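Local coordinates for uncharacterized protein (Sulfolobus solfataricus, PDB 3EXC) that cleaves single-stranded RNA as a magnesium-dependent Cas2 endoribonuclease of the CRISPR antiviral defence system and forms a homodimer, at residues 7-12 / 35-40. The protein carries 2 engineered substitutions. Numbering follows the deposited sequence.
With NA (sodium ion), chain C.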
loop_
_atom_site.group_PDB
_atom_site.type_symbol
_atom_site.label_atom_id
_atom_site.label_comp_id
_atom_site.label_asym_id
_atom_site.label_seq_id
_atom_site.Cartn_x
_atom_site.Cartn_y
_atom_site.Cartn_z
ATOM N N LEU A 7 6.389 4.947 1.616
ATOM C CA LEU A 7 5.019 4.710 1.199
ATOM C C LEU A 7 4.146 4.879 2.412
ATOM O O LEU A 7 4.513 4.413 3.512
ATOM C CB LEU A 7 4.785 3.255 0.865
ATOM C CG LEU A 7 5.525 2.723 -0.302
ATOM C CD1 LEU A 7 5.197 1.201 -0.299
ATOM C CD2 LEU A 7 4.869 3.436 -1.456
ATOM N N VAL A 8 3.001 5.498 2.194
ATOM C CA VAL A 8 1.973 5.507 3.196
ATOM C C VAL A 8 0.801 4.817 2.543
ATOM O O VAL A 8 0.315 5.266 1.498
ATOM C CB VAL A 8 1.557 6.925 3.496
ATOM C CG1 VAL A 8 0.469 6.927 4.544
ATOM C CG2 VAL A 8 2.771 7.635 4.007
ATOM N N VAL A 9 0.341 3.750 3.153
ATOM C CA VAL A 9 -0.785 3.007 2.703
ATOM C C VAL A 9 -1.833 3.056 3.810
ATOM O O VAL A 9 -1.583 2.706 4.970
ATOM C CB VAL A 9 -0.333 1.522 2.456
ATOM C CG1 VAL A 9 -1.474 0.651 1.946
ATOM C CG2 VAL A 9 0.784 1.516 1.409
ATOM N N TYR A 10 -3.063 3.398 3.477
ATOM C CA TYR A 10 -4.085 3.499 4.541
ATOM C C TYR A 10 -5.429 2.733 4.279
ATOM O O TYR A 10 -5.850 2.423 3.112
ATOM C CB TYR A 10 -4.304 4.972 4.936
ATOM C CG TYR A 10 -4.592 5.896 3.787
ATOM C CD1 TYR A 10 -3.562 6.500 3.080
ATOM C CD2 TYR A 10 -5.917 6.179 3.390
ATOM C CE1 TYR A 10 -3.842 7.345 1.967
ATOM C CE2 TYR A 10 -6.199 7.030 2.303
ATOM C CZ TYR A 10 -5.135 7.606 1.612
ATOM O OH TYR A 10 -5.361 8.448 0.550
ATOM N N ASP A 11 -6.123 2.460 5.381
ATOM C CA ASP A 11 -7.387 1.767 5.388
ATOM C C ASP A 11 -8.184 2.594 6.420
ATOM O O ASP A 11 -8.128 2.392 7.650
ATOM C CB ASP A 11 -7.097 0.296 5.767
ATOM C CG ASP A 11 -8.356 -0.515 6.124
ATOM O OD1 ASP A 11 -9.487 0.071 6.141
ATOM O OD2 ASP A 11 -8.199 -1.758 6.437
ATOM N N VAL A 12 -8.867 3.606 5.907
ATOM C CA VAL A 12 -9.564 4.516 6.732
ATOM C C VAL A 12 -11.061 4.363 6.472
ATOM O O VAL A 12 -11.506 4.700 5.383
ATOM C CB VAL A 12 -9.136 5.955 6.428
ATOM C CG1 VAL A 12 -10.057 6.914 7.117
ATOM C CG2 VAL A 12 -7.672 6.170 6.890
ATOM N N ARG A 35 -5.664 4.845 -4.936
ATOM C CA ARG A 35 -6.719 5.348 -4.063
ATOM C C ARG A 35 -6.345 5.455 -2.559
ATOM O O ARG A 35 -6.821 6.353 -1.829
ATOM C CB ARG A 35 -7.989 4.522 -4.229
ATOM C CG ARG A 35 -8.804 4.431 -3.010
ATOM C CD ARG A 35 -9.966 3.480 -3.192
ATOM N NE ARG A 35 -10.480 3.194 -1.865
ATOM C CZ ARG A 35 -11.454 3.879 -1.290
ATOM N NH1 ARG A 35 -12.039 4.872 -1.939
ATOM N NH2 ARG A 35 -11.845 3.569 -0.067
ATOM N N SER A 36 -5.541 4.545 -2.051
ATOM C CA SER A 36 -5.233 4.731 -0.611
ATOM C C SER A 36 -3.731 4.580 -0.342
ATOM O O SER A 36 -3.352 3.920 0.605
ATOM C CB SER A 36 -6.088 3.772 0.238
ATOM O OG SER A 36 -7.446 4.218 0.290
ATOM N N ALA A 37 -2.892 5.168 -1.201
ATOM C CA ALA A 37 -1.451 4.980 -1.073
ATOM C C ALA A 37 -0.785 6.200 -1.656
ATOM O O ALA A 37 -1.233 6.753 -2.640
ATOM C CB ALA A 37 -1.022 3.696 -1.797
ATOM N N PHE A 38 0.260 6.643 -1.006
ATOM C CA PHE A 38 1.025 7.803 -1.436
ATOM C C PHE A 38 2.499 7.422 -1.333
ATOM O O PHE A 38 2.828 6.506 -0.550
ATOM C CB PHE A 38 0.785 8.963 -0.457
ATOM C CG PHE A 38 -0.425 9.780 -0.766
ATOM C CD1 PHE A 38 -0.287 11.043 -1.311
ATOM C CD2 PHE A 38 -1.709 9.270 -0.511
ATOM C CE1 PHE A 38 -1.449 11.822 -1.602
ATOM C CE2 PHE A 38 -2.876 9.981 -0.807
ATOM C CZ PHE A 38 -2.764 11.262 -1.346
ATOM N N GLU A 39 3.368 8.078 -2.092
ATOM C CA GLU A 39 4.835 7.904 -1.914
ATOM C C GLU A 39 5.496 9.259 -1.895
ATOM O O GLU A 39 4.919 10.238 -2.399
ATOM C CB GLU A 39 5.478 7.001 -3.017
ATOM C CG GLU A 39 5.112 7.441 -4.467
ATOM C CD GLU A 39 6.026 8.541 -5.066
ATOM O OE1 GLU A 39 7.126 8.755 -4.465
ATOM O OE2 GLU A 39 5.652 9.151 -6.140
ATOM N N GLY A 40 6.689 9.360 -1.314
ATOM C CA GLY A 40 7.332 10.648 -1.283
ATOM C C GLY A 40 8.745 10.402 -0.851
ATOM O O GLY A 40 9.093 9.271 -0.579
HETATM NA NA NA C . -5.664 -0.238 2.219
HETATM O O HOH W 1 -9.108 3.624 2.730
HETATM O O HOH W 2 -4.329 0.448 -0.164
HETATM O O HOH W 3 -8.011 0.834 1.353
#
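Val8 and Phe38 face each other as the hydrogen-bonded pair of an antiparallel ladder between the two central strands of the ferredoxin-like Cas2 sheet; the strand axes run at 168°. Val8 N reaches Phe38 O, and Phe38 N reaches Val8 O, each at 2.9 Å. Two residues further along, Tyr10 N donates a hydrogen bond to Ser36 O, extending the bonding past the start of strand 37-41. Ser36 O also receives the CA-H of Val9, CA to O 3.4 Å.

The tight part lies on the helix-covered face, where Tyr10 and Phe38 pack under helix 15-27, with Leu21 touching Tyr10 and Leu25 touching Phe38; Val8, on the same face, meets Leu30 and Val65. Tyr10 CG sits between the backbone N and carbonyl carbon (chi1 52°), which carries the ring back under Ser36. Ser36 CB then makes a CH-pi contact over that ring's face, 4.0 Å from the centroid and 19° off its normal. Phe38 meets the same tyrosine at its rim: Phe38 CD2 is near the tyrosine plane, 3.8 Å from Tyr10 CE1, and the tyrosine hydroxyl lies at the phenylalanine edge.

On the other face Val9 and Ala37 touch more loosely, CG2 to CB 4.3 Å, and the second subunit packs its own Val9 against both; Leu7 CD2 comes closer to Glu39 CB, 3.9 Å. Glu39 turns its carboxylate away to a salt bridge with Lys5. The polar, hydrated side is at the Asp11 end, the predicted catalytic magnesium site, where Asp11 OD2 accepts a hydrogen bond from Arg35 N of the second subunit. One water joins Val12 N to Ser36 OG. Beside it a sodium ion is held by two other waters, Gln34 OE1 of the second subunit and Tyr10 O, the last at 2.8 Å.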